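Local structure of periplasmic beta-glucosidase (Pseudomonas aeruginosa, 6R5T) at residues S622-S627 / L637-T642; L631-T636 / L693-L698; G712-F717 / R728-L733. The protein probably hydrolyses terminal, non-reducing beta-D-glucosyl residues, releasing beta-D-glucose in the periplasm, as a member of glycoside hydrolase family 3. The protein carries 1 engineered substitution. All blocks are in the same frame, centred on the assembly; numbering follows the deposited sequence.

Contact 1 (S622-S627 / L637-T642); sequences SPLRLS and LEARVT
Six hydrogen bonds join 622-627 to the antiparallel segment 637-642, two of them ending on serine hydroxyls. Strand 619-626 is the outer strand beside 636-645 in the three-stranded sheet of the C-terminal fibronectin type III-like domain. In the middle, Arg625 and Arg640 form a hydrogen-bonded pair, and Arg640 N to Arg625 O is almost straight, at 2.8 Å and 177°. The next pair, Leu626 with Ala639, is non-hydrogen-bonded. Ser627 closes one end: its N donates a hydrogen bond to Glu638 O, while its OG, set between its own N and carbonyl carbon (chi1 57°), accepts from Glu638 N at 3.0 Å. Ser622 repeats the device at the other end, where its OG accepts a hydrogen bond from Thr642 N at 2.8 Å.

Leu626 runs outward from CB, 4.1 Å from Glu638 O, to CG, anti to the carbonyl carbon (chi1 -55°); Leu626 CD2 then rests on Ala639 CB at 3.7 Å and reaches Leu637 CD2 at 4.2 Å, whereas CD1 turns to strand 725-732. On the other face, Arg640 NH2 makes a salt bridge with Glu638 OE1 in its own strand at 2.8 Å, in the guanidinium plane but above that of the carboxylate. Hydroxyls thus stand in for carbonyls at both ends, extending the pairing beyond its regular bridges, with leucines and alanine on one face and Arg640 bridging the acids Glu638 and Glu688 on the other.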
ATOM      1  N   SER A 622      33.802  -8.164 -16.913  1.00 19.88           N
ATOM      2  CA  SER A 622      35.085  -8.184 -16.195  1.00 20.23           C
ATOM      3  C   SER A 622      34.848  -7.551 -14.832  1.00 21.08           C
ATOM      4  O   SER A 622      33.796  -6.961 -14.569  1.00 19.00           O
ATOM      5  CB  SER A 622      36.131  -7.454 -16.983  1.00 21.43           C
ATOM      6  OG  SER A 622      35.896  -6.049 -17.005  1.00 21.66           O
ATOM      7  N   PRO A 623      35.841  -7.622 -13.923  1.00 18.46           N
ATOM      8  CA  PRO A 623      35.673  -7.039 -12.598  1.00 19.45           C
ATOM      9  C   PRO A 623      35.482  -5.534 -12.706  1.00 19.02           C
ATOM     10  O   PRO A 623      36.109  -4.872 -13.539  1.00 22.30           O
ATOM     11  CB  PRO A 623      37.003  -7.370 -11.904  1.00 21.37           C
ATOM     12  CG  PRO A 623      37.519  -8.550 -12.658  1.00 21.98           C
ATOM     13  CD  PRO A 623      37.150  -8.292 -14.094  1.00 20.94           C
ATOM     14  N   LEU A 624      34.628  -5.006 -11.834  1.00 19.65           N
ATOM     15  CA  LEU A 624      34.409  -3.565 -11.778  1.00 18.54           C
ATOM     16  C   LEU A 624      35.649  -2.879 -11.195  1.00 20.12           C
ATOM     17  O   LEU A 624      36.166  -3.360 -10.178  1.00 20.58           O
ATOM     18  CB  LEU A 624      33.211  -3.316 -10.866  1.00 19.70           C
ATOM     19  CG  LEU A 624      32.912  -1.855 -10.577  1.00 19.22           C
ATOM     20  CD1 LEU A 624      32.572  -1.060 -11.812  1.00 19.99           C
ATOM     21  CD2 LEU A 624      31.806  -1.759  -9.547  1.00 19.56           C
ATOM     22  N   ARG A 625      36.068  -1.814 -11.840  1.00 20.09           N
ATOM     23  CA  ARG A 625      37.216  -1.007 -11.359  1.00 26.03           C
ATOM     24  C   ARG A 625      36.809   0.464 -11.294  1.00 20.79           C
ATOM     25  O   ARG A 625      36.280   1.007 -12.272  1.00 24.14           O
ATOM     26  CB  ARG A 625      38.412  -1.288 -12.276  1.00 27.46           C
ATOM     27  CG  ARG A 625      38.895  -2.743 -12.225  1.00 33.72           C
ATOM     28  CD  ARG A 625      39.566  -3.131 -10.902  1.00 38.75           C
ATOM     29  NE  ARG A 625      40.086  -4.509 -10.786  1.00 42.69           N
ATOM     30  CZ  ARG A 625      39.542  -5.498 -10.048  1.00 44.63           C
ATOM     31  NH1 ARG A 625      38.422  -5.301  -9.359  1.00 45.82           N
ATOM     32  NH2 ARG A 625      40.112  -6.700 -10.009  1.00 41.70           N
ATOM     33  N   LEU A 626      37.111   1.132 -10.176  1.00 20.05           N
ATOM     34  CA  LEU A 626      36.882   2.577 -10.033  1.00 20.97           C
ATOM     35  C   LEU A 626      38.213   3.313 -10.248  1.00 22.46           C
ATOM     36  O   LEU A 626      39.256   2.758  -9.858  1.00 23.41           O
ATOM     37  CB  LEU A 626      36.334   2.873  -8.639  1.00 18.54           C
ATOM     38  CG  LEU A 626      35.081   2.113  -8.241  1.00 19.78           C
ATOM     39  CD1 LEU A 626      34.601   2.578  -6.864  1.00 19.96           C
ATOM     40  CD2 LEU A 626      33.991   2.308  -9.284  1.00 20.66           C
ATOM     41  N   SER A 627      38.142   4.517 -10.787  1.00 23.14           N
ATOM     42  CA  SER A 627      39.327   5.335 -11.150  1.00 26.13           C
ATOM     43  C   SER A 627      40.042   5.804  -9.872  1.00 27.05           C
ATOM     44  O   SER A 627      41.238   6.079  -9.947  1.00 27.38           O
ATOM     45  CB  SER A 627      38.968   6.490 -12.017  1.00 22.54           C
ATOM     46  OG  SER A 627      38.019   7.296 -11.400  1.00 25.54           O
ATOM     47  N   LEU A 637      34.256  10.718 -10.933  1.00 24.82           N
ATOM     48  CA  LEU A 637      34.805   9.367 -10.771  1.00 26.87           C
ATOM     49  C   LEU A 637      34.411   8.598 -12.034  1.00 21.93           C
ATOM     50  O   LEU A 637      33.296   8.863 -12.578  1.00 22.56           O
ATOM     51  CB  LEU A 637      34.121   8.789  -9.519  1.00 29.40           C
ATOM     52  CG  LEU A 637      34.632   7.443  -9.039  1.00 32.28           C
ATOM     53  CD1 LEU A 637      35.471   7.629  -7.793  1.00 34.30           C
ATOM     54  CD2 LEU A 637      33.487   6.486  -8.765  1.00 37.66           C
ATOM     55  N   GLU A 638      35.270   7.682 -12.470  1.00 21.84           N
ATOM     56  CA  GLU A 638      34.906   6.685 -13.519  1.00 21.46           C
ATOM     57  C   GLU A 638      34.790   5.287 -12.899  1.00 19.81           C
ATOM     58  O   GLU A 638      35.664   4.869 -12.122  1.00 20.26           O
ATOM     59  CB  GLU A 638      35.917   6.722 -14.664  1.00 25.69           C
ATOM     60  CG  GLU A 638      35.905   8.033 -15.431  1.00 30.20           C
ATOM     61  CD  GLU A 638      36.960   8.099 -16.525  1.00 36.31           C
ATOM     62  OE1 GLU A 638      37.859   7.219 -16.542  1.00 40.86           O
ATOM     63  OE2 GLU A 638      36.851   9.007 -17.375  1.00 47.77           O
ATOM     64  N   ALA A 639      33.782   4.540 -13.353  1.00 17.67           N
ATOM     65  CA  ALA A 639      33.571   3.114 -13.055  1.00 18.88           C
ATOM     66  C   ALA A 639      33.699   2.394 -14.382  1.00 19.41           C
ATOM     67  O   ALA A 639      32.932   2.727 -15.330  1.00 19.14           O
ATOM     68  CB  ALA A 639      32.226   2.929 -12.426  1.00 19.04           C
ATOM     69  N   ARG A 640      34.672   1.492 -14.466  1.00 21.22           N
ATOM     70  CA  ARG A 640      34.933   0.793 -15.728  1.00 21.24           C
ATOM     71  C   ARG A 640      34.678  -0.691 -15.607  1.00 18.86           C
ATOM     72  O   ARG A 640      35.091  -1.350 -14.624  1.00 18.52           O
ATOM     73  CB  ARG A 640      36.374   1.009 -16.186  1.00 25.97           C
ATOM     74  CG  ARG A 640      36.641   2.421 -16.666  1.00 30.62           C
ATOM     75  CD  ARG A 640      38.043   2.563 -17.253  1.00 38.61           C
ATOM     76  NE  ARG A 640      38.270   3.982 -17.511  1.00 42.76           N
ATOM     77  CZ  ARG A 640      38.696   4.500 -18.658  1.00 51.45           C
ATOM     78  NH1 ARG A 640      39.038   3.723 -19.674  1.00 52.21           N
ATOM     79  NH2 ARG A 640      38.828   5.812 -18.767  1.00 50.15           N
ATOM     80  N   VAL A 641      34.074  -1.223 -16.662  1.00 18.30           N
ATOM     81  CA  VAL A 641      33.874  -2.668 -16.785  1.00 19.27           C
ATOM     82  C   VAL A 641      33.934  -3.012 -18.274  1.00 18.29           C
ATOM     83  O   VAL A 641      33.526  -2.171 -19.090  1.00 19.63           O
ATOM     84  CB  VAL A 641      32.549  -3.051 -16.119  1.00 21.66           C
ATOM     85  CG1 VAL A 641      31.340  -2.543 -16.910  1.00 19.47           C
ATOM     86  CG2 VAL A 641      32.495  -4.502 -15.815  1.00 27.08           C
ATOM     87  N   THR A 642      34.421  -4.197 -18.585  1.00 18.45           N
ATOM     88  CA  THR A 642      34.395  -4.702 -19.974  1.00 18.21           C
ATOM     89  C   THR A 642      33.255  -5.698 -20.092  1.00 17.01           C
ATOM     90  O   THR A 642      33.251  -6.706 -19.350  1.00 17.96           O
ATOM     91  CB  THR A 642      35.741  -5.283 -20.414  1.00 20.41           C
ATOM     92  OG1 THR A 642      36.639  -4.177 -20.286  1.00 24.47           O
ATOM     93  CG2 THR A 642      35.735  -5.762 -21.852  1.00 20.87           C
TER

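Contact 2 (L631-T636 / L693-L698); sequences LARGAT and LGEADL
Glu695, with the largest buried area of the contact, reaches across to Arg633 on an extended side chain, with CG anti to the backbone N (chi1 -168°). Its OE2 receives Arg633 NH1 at 2.7 Å in a salt bridge. The oxygen lies in the guanidinium plane, at its edge, yet NH1 stands well above the carboxylate plane; the two flat groups are 75° apart, and the N-H...O angle of 141° shows a bent bond. Arg633 gets there by a bend at chi2, which brings its CD to 3.7 Å from Glu695 OE2. NH1 is also bonded to Ala709 O, so this nitrogen has both a charged and a neutral acceptor.

Arg633 occupies the second position of a type II turn from Ala632 to Ala635, closed by Ala635 N to Ala632 O and carrying Gly634 at positive phi. The turn belongs to the loop that crosses from strand 630-631 to strand 636-645, hence between the two sheets of the fibronectin type III-like beta sandwich. A water spans the backbones beside it, donating to Ala635 O and accepting from Glu695 N at 2.8 Å.

Leu693 contributes chiefly through its backbone, its O meeting Thr636 CA at 3.4 Å in a CA-H...O contact. Deeper in, the side chains of Leu631 and Leu698 cross obliquely, CD2 of Leu631 touching CD1 of Leu698 at 4.2 Å, and Leu698 packs further on Phe714 and Leu732.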
ATOM      1  N   LEU A 631      36.894  10.521  -3.726  1.00 22.66           N
ATOM      2  CA  LEU A 631      36.311  11.512  -4.649  1.00 21.96           C
ATOM      3  C   LEU A 631      36.258  12.862  -3.945  1.00 21.11           C
ATOM      4  O   LEU A 631      35.590  13.021  -2.919  1.00 18.89           O
ATOM      5  CB  LEU A 631      34.921  11.071  -5.106  1.00 21.53           C
ATOM      6  CG  LEU A 631      34.244  11.986  -6.120  1.00 22.91           C
ATOM      7  CD1 LEU A 631      35.052  12.052  -7.396  1.00 24.68           C
ATOM      8  CD2 LEU A 631      32.799  11.547  -6.407  1.00 23.63           C
ATOM      9  N   ALA A 632      36.987  13.828  -4.481  1.00 24.16           N
ATOM     10  CA  ALA A 632      36.868  15.216  -4.008  1.00 25.67           C
ATOM     11  C   ALA A 632      35.579  15.852  -4.538  1.00 22.77           C
ATOM     12  O   ALA A 632      35.116  15.566  -5.671  1.00 22.65           O
ATOM     13  CB  ALA A 632      38.101  15.979  -4.438  1.00 29.28           C
ATOM     14  N   ARG A 633      35.025  16.776  -3.770  1.00 22.65           N
ATOM     15  CA  ARG A 633      33.914  17.640  -4.243  1.00 24.80           C
ATOM     16  C   ARG A 633      34.369  18.406  -5.492  1.00 25.17           C
ATOM     17  O   ARG A 633      35.493  18.912  -5.486  1.00 26.56           O
ATOM     18  CB  ARG A 633      33.500  18.660  -3.189  1.00 30.27           C
ATOM     19  CG  ARG A 633      33.216  18.083  -1.810  1.00 34.85           C
ATOM     20  CD  ARG A 633      31.750  17.777  -1.665  1.00 36.02           C
ATOM     21  NE  ARG A 633      31.482  17.201  -0.348  1.00 37.60           N
ATOM     22  CZ  ARG A 633      30.281  16.845   0.086  1.00 37.87           C
ATOM     23  NH1 ARG A 633      29.224  17.033  -0.689  1.00 34.29           N
ATOM     24  NH2 ARG A 633      30.145  16.277   1.275  1.00 39.81           N
ATOM     25  N   GLY A 634      33.501  18.490  -6.486  1.00 26.28           N
ATOM     26  CA  GLY A 634      33.771  19.109  -7.788  1.00 26.54           C
ATOM     27  C   GLY A 634      34.358  18.135  -8.788  1.00 24.61           C
ATOM     28  O   GLY A 634      34.301  18.460  -9.971  1.00 25.99           O
ATOM     29  N   ALA A 635      34.813  16.942  -8.382  1.00 21.94           N
ATOM     30  CA  ALA A 635      35.456  15.982  -9.301  1.00 21.80           C
ATOM     31  C   ALA A 635      34.431  14.932  -9.750  1.00 24.31           C
ATOM     32  O   ALA A 635      33.365  14.817  -9.142  1.00 23.43           O
ATOM     33  CB  ALA A 635      36.645  15.345  -8.648  1.00 21.95           C
ATOM     34  N   THR A 636      34.813  14.211 -10.785  1.00 25.04           N
ATOM     35  CA  THR A 636      34.095  13.051 -11.366  1.00 26.82           C
ATOM     36  C   THR A 636      34.952  11.827 -11.123  1.00 26.66           C
ATOM     37  O   THR A 636      36.205  11.896 -11.102  1.00 27.65           O
ATOM     38  CB  THR A 636      33.801  13.290 -12.850  1.00 31.08           C
ATOM     39  OG1 THR A 636      32.803  14.310 -12.861  1.00 35.78           O
ATOM     40  CG2 THR A 636      33.226  12.110 -13.589  1.00 40.23           C
ATOM     41  N   LEU A 693      30.520   9.212 -12.614  1.00 20.53           N
ATOM     42  CA  LEU A 693      29.756   9.557 -11.403  1.00 21.67           C
ATOM     43  C   LEU A 693      30.331  10.839 -10.803  1.00 21.90           C
ATOM     44  O   LEU A 693      31.564  10.952 -10.689  1.00 24.39           O
ATOM     45  CB  LEU A 693      29.892   8.422 -10.388  1.00 23.97           C
ATOM     46  CG  LEU A 693      29.175   7.125 -10.772  1.00 26.55           C
ATOM     47  CD1 LEU A 693      29.619   5.988  -9.841  1.00 27.78           C
ATOM     48  CD2 LEU A 693      27.671   7.348 -10.729  1.00 27.35           C
ATOM     49  N   GLY A 694      29.451  11.759 -10.449  1.00 24.49           N
ATOM     50  CA  GLY A 694      29.843  12.945  -9.675  1.00 26.24           C
ATOM     51  C   GLY A 694      28.941  13.128  -8.474  1.00 25.11           C
ATOM     52  O   GLY A 694      28.042  12.268  -8.197  1.00 21.76           O
ATOM     53  N   GLU A 695      29.182  14.202  -7.739  1.00 23.05           N
ATOM     54  CA  GLU A 695      28.400  14.517  -6.523  1.00 22.63           C
ATOM     55  C   GLU A 695      26.904  14.538  -6.837  1.00 21.20           C
ATOM     56  O   GLU A 695      26.131  14.166  -5.964  1.00 22.50           O
ATOM     57  CB  GLU A 695      28.912  15.838  -5.978  1.00 26.98           C
ATOM     58  CG  GLU A 695      28.419  16.150  -4.598  1.00 29.87           C
ATOM     59  CD  GLU A 695      28.837  17.535  -4.138  1.00 36.45           C
ATOM     60  OE1 GLU A 695      29.605  18.190  -4.867  1.00 33.67           O
ATOM     61  OE2 GLU A 695      28.369  17.948  -3.068  1.00 34.43           O
ATOM     62  N   ALA A 696      26.476  14.975  -8.020  1.00 21.82           N
ATOM     63  CA  ALA A 696      25.040  15.096  -8.363  1.00 25.76           C
ATOM     64  C   ALA A 696      24.359  13.719  -8.258  1.00 21.92           C
ATOM     65  O   ALA A 696      23.178  13.649  -7.872  1.00 22.95           O
ATOM     66  CB  ALA A 696      24.912  15.655  -9.758  1.00 27.62           C
ATOM     67  N   ASP A 697      25.100  12.663  -8.552  1.00 20.41           N
ATOM     68  CA  ASP A 697      24.588  11.267  -8.456  1.00 21.88           C
ATOM     69  C   ASP A 697      24.429  10.858  -6.989  1.00 17.95           C
ATOM     70  O   ASP A 697      23.782   9.825  -6.705  1.00 19.40           O
ATOM     71  CB  ASP A 697      25.556  10.330  -9.147  1.00 22.10           C
ATOM     72  CG  ASP A 697      25.569  10.633 -10.620  1.00 29.15           C
ATOM     73  OD1 ASP A 697      24.462  10.606 -11.233  1.00 28.64           O
ATOM     74  OD2 ASP A 697      26.655  10.970 -11.113  1.00 26.49           O
ATOM     75  N   LEU A 698      25.037  11.563  -6.065  1.00 16.95           N
ATOM     76  CA  LEU A 698      25.156  11.101  -4.668  1.00 16.49           C
ATOM     77  C   LEU A 698      24.214  11.848  -3.722  1.00 16.54           C
ATOM     78  O   LEU A 698      24.086  11.471  -2.570  1.00 18.36           O
ATOM     79  CB  LEU A 698      26.601  11.304  -4.203  1.00 17.12           C
ATOM     80  CG  LEU A 698      27.708  10.843  -5.156  1.00 17.65           C
ATOM     81  CD1 LEU A 698      29.078  11.159  -4.556  1.00 19.89           C
ATOM     82  CD2 LEU A 698      27.585   9.374  -5.504  1.00 19.50           C
TER
HETATM   83  O   HOH W   1      30.757  16.117  -9.014  1.00 38.80           O

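Contact 3 (G712-F717 / R728-L733); sequences GEFKVF and RSFTLL
Backbone hydrogen bonds supply the framework: three hydrogen-bonded pairs, Gly712 with Leu732, Phe714 with Phe730 and Val716 with Arg728, each contribute two. Phe714 N to Phe730 O, at 2.8 Å and 171°, is nearly collinear with the C=O axis. CA-H...O contacts lie between them, the shortest from Ser729 CA to Phe714 O at 3.2 Å.

Aromatic and apolar contacts gather on one face. Phe730 takes the crowded chi1 position (71°), between N and the carbonyl carbon, which lays its ring over CB of Phe714: Phe714 CB sits over the Phe730 ring face, 3.9 Å from its centroid, a CH-pi contact. The two rings are 21° from parallel but slid far apart, with centroids 5.6 Å apart. Val716 CG2 meets the Phe730 edge in plane at CE1, 3.6 Å away, and Leu732 CB lies at the Phe714 edge, 3.7 Å from CE1.

One polar side-chain bond marks the opposite face, where Ser729 OG donates to the anti lone pair of Glu713 OE2 at 2.7 Å.

This beta hairpin is flanked by strand 651-660 beside 712-719 and by strand 630-631 beside 725-732, while Phe714 packs on Asp661, a ligand of the bound magnesium ion.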
ATOM      1  N   GLY A 712      31.598  10.239   3.140  1.00 17.82           N
ATOM      2  CA  GLY A 712      31.556   8.834   3.538  1.00 17.10           C
ATOM      3  C   GLY A 712      31.541   7.887   2.363  1.00 15.58           C
ATOM      4  O   GLY A 712      31.771   8.283   1.199  1.00 15.99           O
ATOM      5  N   GLU A 713      31.256   6.625   2.684  1.00 16.14           N
ATOM      6  CA  GLU A 713      31.328   5.543   1.719  1.00 16.61           C
ATOM      7  C   GLU A 713      30.165   5.638   0.726  1.00 14.99           C
ATOM      8  O   GLU A 713      29.020   5.921   1.136  1.00 16.23           O
ATOM      9  CB  GLU A 713      31.242   4.189   2.430  1.00 18.48           C
ATOM     10  CG  GLU A 713      31.440   3.018   1.485  1.00 21.92           C
ATOM     11  CD  GLU A 713      31.328   1.659   2.155  1.00 24.89           C
ATOM     12  OE1 GLU A 713      30.946   1.637   3.356  1.00 24.26           O
ATOM     13  OE2 GLU A 713      31.638   0.640   1.494  1.00 23.36           O
ATOM     14  N   PHE A 714      30.443   5.331  -0.524  1.00 14.05           N
ATOM     15  CA  PHE A 714      29.413   4.955  -1.522  1.00 14.98           C
ATOM     16  C   PHE A 714      29.811   3.628  -2.120  1.00 15.46           C
ATOM     17  O   PHE A 714      31.003   3.393  -2.369  1.00 15.61           O
ATOM     18  CB  PHE A 714      29.283   6.019  -2.596  1.00 15.83           C
ATOM     19  CG  PHE A 714      28.678   7.278  -2.076  1.00 15.37           C
ATOM     20  CD1 PHE A 714      29.472   8.246  -1.489  1.00 15.27           C
ATOM     21  CD2 PHE A 714      27.313   7.491  -2.113  1.00 16.02           C
ATOM     22  CE1 PHE A 714      28.908   9.392  -0.980  1.00 17.24           C
ATOM     23  CE2 PHE A 714      26.744   8.629  -1.554  1.00 15.33           C
ATOM     24  CZ  PHE A 714      27.547   9.591  -1.003  1.00 15.62           C
ATOM     25  N   LYS A 715      28.824   2.786  -2.390  1.00 15.12           N
ATOM     26  CA  LYS A 715      29.052   1.486  -3.035  1.00 15.58           C
ATOM     27  C   LYS A 715      28.510   1.610  -4.444  1.00 13.46           C
ATOM     28  O   LYS A 715      27.372   2.107  -4.646  1.00 14.26           O
ATOM     29  CB  LYS A 715      28.341   0.339  -2.297  1.00 17.19           C
ATOM     30  CG  LYS A 715      28.809   0.125  -0.882  1.00 21.65           C
ATOM     31  CD  LYS A 715      28.165  -1.105  -0.234  1.00 27.06           C
ATOM     32  CE  LYS A 715      29.122  -1.673   0.792  1.00 37.54           C
ATOM     33  NZ  LYS A 715      28.534  -2.813   1.528  1.00 40.66           N
ATOM     34  N   VAL A 716      29.305   1.188  -5.403  1.00 12.43           N
ATOM     35  CA  VAL A 716      29.006   1.205  -6.843  1.00 13.15           C
ATOM     36  C   VAL A 716      28.789  -0.233  -7.258  1.00 15.23           C
ATOM     37  O   VAL A 716      29.681  -1.059  -7.054  1.00 15.85           O
ATOM     38  CB  VAL A 716      30.146   1.853  -7.658  1.00 13.33           C
ATOM     39  CG1 VAL A 716      29.778   1.842  -9.120  1.00 15.19           C
ATOM     40  CG2 VAL A 716      30.438   3.266  -7.181  1.00 16.54           C
ATOM     41  N   PHE A 717      27.607  -0.549  -7.786  1.00 14.19           N
ATOM     42  CA  PHE A 717      27.245  -1.914  -8.232  1.00 15.45           C
ATOM     43  C   PHE A 717      27.075  -1.905  -9.739  1.00 16.48           C
ATOM     44  O   PHE A 717      26.496  -0.949 -10.287  1.00 16.36           O
ATOM     45  CB  PHE A 717      25.917  -2.396  -7.682  1.00 17.73           C
ATOM     46  CG  PHE A 717      25.809  -2.404  -6.201  1.00 16.94           C
ATOM     47  CD1 PHE A 717      25.543  -1.239  -5.528  1.00 17.23           C
ATOM     48  CD2 PHE A 717      25.911  -3.597  -5.505  1.00 18.28           C
ATOM     49  CE1 PHE A 717      25.382  -1.289  -4.164  1.00 18.21           C
ATOM     50  CE2 PHE A 717      25.787  -3.625  -4.128  1.00 20.67           C
ATOM     51  CZ  PHE A 717      25.564  -2.448  -3.465  1.00 20.39           C
ATOM     52  N   ARG A 728      32.067  -2.211  -5.787  1.00 16.26           N
ATOM     53  CA  ARG A 728      33.310  -1.614  -5.234  1.00 17.09           C
ATOM     54  C   ARG A 728      32.937  -0.321  -4.541  1.00 17.18           C
ATOM     55  O   ARG A 728      31.937   0.313  -4.929  1.00 18.17           O
ATOM     56  CB  ARG A 728      34.285  -1.256  -6.349  1.00 19.80           C
ATOM     57  CG  ARG A 728      34.725  -2.448  -7.177  1.00 27.02           C
ATOM     58  CD  ARG A 728      35.530  -3.401  -6.356  1.00 30.16           C
ATOM     59  NE  ARG A 728      36.930  -3.081  -6.437  1.00 42.54           N
ATOM     60  CZ  ARG A 728      37.881  -3.796  -5.824  1.00 51.02           C
ATOM     61  NH1 ARG A 728      39.159  -3.466  -5.954  1.00 51.46           N
ATOM     62  NH2 ARG A 728      37.550  -4.825  -5.062  1.00 50.37           N
ATOM     63  N   SER A 729      33.744   0.086  -3.572  1.00 16.96           N
ATOM     64  CA  SER A 729      33.427   1.280  -2.775  1.00 16.67           C
ATOM     65  C   SER A 729      34.396   2.424  -3.061  1.00 17.31           C
ATOM     66  O   SER A 729      35.543   2.171  -3.404  1.00 17.54           O
ATOM     67  CB  SER A 729      33.406   0.970  -1.313  1.00 17.35           C
ATOM     68  OG  SER A 729      32.315   0.089  -1.071  1.00 21.03           O
ATOM     69  N   PHE A 730      33.909   3.634  -2.878  1.00 17.05           N
ATOM     70  CA  PHE A 730      34.795   4.811  -2.782  1.00 15.66           C
ATOM     71  C   PHE A 730      34.313   5.668  -1.625  1.00 16.98           C
ATOM     72  O   PHE A 730      33.220   5.484  -1.092  1.00 16.97           O
ATOM     73  CB  PHE A 730      34.856   5.571  -4.095  1.00 15.76           C
ATOM     74  CG  PHE A 730      33.589   6.305  -4.447  1.00 16.24           C
ATOM     75  CD1 PHE A 730      32.589   5.658  -5.152  1.00 16.38           C
ATOM     76  CD2 PHE A 730      33.400   7.630  -4.107  1.00 15.54           C
ATOM     77  CE1 PHE A 730      31.423   6.317  -5.481  1.00 16.46           C
ATOM     78  CE2 PHE A 730      32.227   8.284  -4.430  1.00 16.47           C
ATOM     79  CZ  PHE A 730      31.243   7.616  -5.127  1.00 15.82           C
ATOM     80  N   THR A 731      35.135   6.626  -1.241  1.00 15.84           N
ATOM     81  CA  THR A 731      34.795   7.588  -0.198  1.00 17.32           C
ATOM     82  C   THR A 731      34.696   8.989  -0.791  1.00 19.25           C
ATOM     83  O   THR A 731      35.616   9.435  -1.477  1.00 19.58           O
ATOM     84  CB  THR A 731      35.851   7.569   0.905  1.00 20.18           C
ATOM     85  OG1 THR A 731      35.903   6.271   1.478  1.00 22.83           O
ATOM     86  CG2 THR A 731      35.537   8.563   1.988  1.00 21.53           C
ATOM     87  N   LEU A 732      33.567   9.651  -0.562  1.00 17.44           N
ATOM     88  CA  LEU A 732      33.410  11.087  -0.882  1.00 17.11           C
ATOM     89  C   LEU A 732      34.040  11.858   0.268  1.00 18.68           C
ATOM     90  O   LEU A 732      33.691  11.597   1.452  1.00 18.48           O
ATOM     91  CB  LEU A 732      31.928  11.442  -0.997  1.00 18.96           C
ATOM     92  CG  LEU A 732      31.608  12.886  -1.343  1.00 19.50           C
ATOM     93  CD1 LEU A 732      32.107  13.215  -2.747  1.00 20.61           C
ATOM     94  CD2 LEU A 732      30.115  13.145  -1.227  1.00 21.51           C
ATOM     95  N   LEU A 733      34.901  12.820  -0.069  1.00 21.68           N
ATOM     96  CA  LEU A 733      35.600  13.666   0.944  1.00 24.30           C
ATOM     97  C   LEU A 733      34.720  14.852   1.396  1.00 26.92           C
ATOM     98  O   LEU A 733      33.866  15.234   0.579  1.00 30.42           O
ATOM     99  CB  LEU A 733      36.914  14.143   0.319  1.00 27.66           C
ATOM    100  CG  LEU A 733      37.849  13.022  -0.126  1.00 28.09           C
ATOM    101  CD1 LEU A 733      39.071  13.535  -0.893  1.00 30.81           C
ATOM    102  CD2 LEU A 733      38.267  12.159   1.049  1.00 32.18           C
TER

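All three contacts belong to the C-terminal beta sandwich. Contacts 1 and 3 are antiparallel strand pairings in different sheets; each turns an inner face of apolar side chains to the other sheet and carries polar and charged groups outside. The inner faces meet where Leu637 CD2 approaches Phe730 CD1 at 3.8 Å and Leu624 CD2 comes within 3.4 Å of Val716 O. Contact 2, joining a crossing loop to the end of strand 686-694, lies mostly at the surface, with Arg633, Gly634 and Thr636 exposed, apart from buried Leu631, Leu693 and Leu698. Leu631 ties it to contact 3 through probable backbone bonds with Thr731 and Leu733, and Leu637 N probably bonds Leu693 O. Backbone ladders dominate the strand pairs; at the loop, a salt bridge and a water take their place.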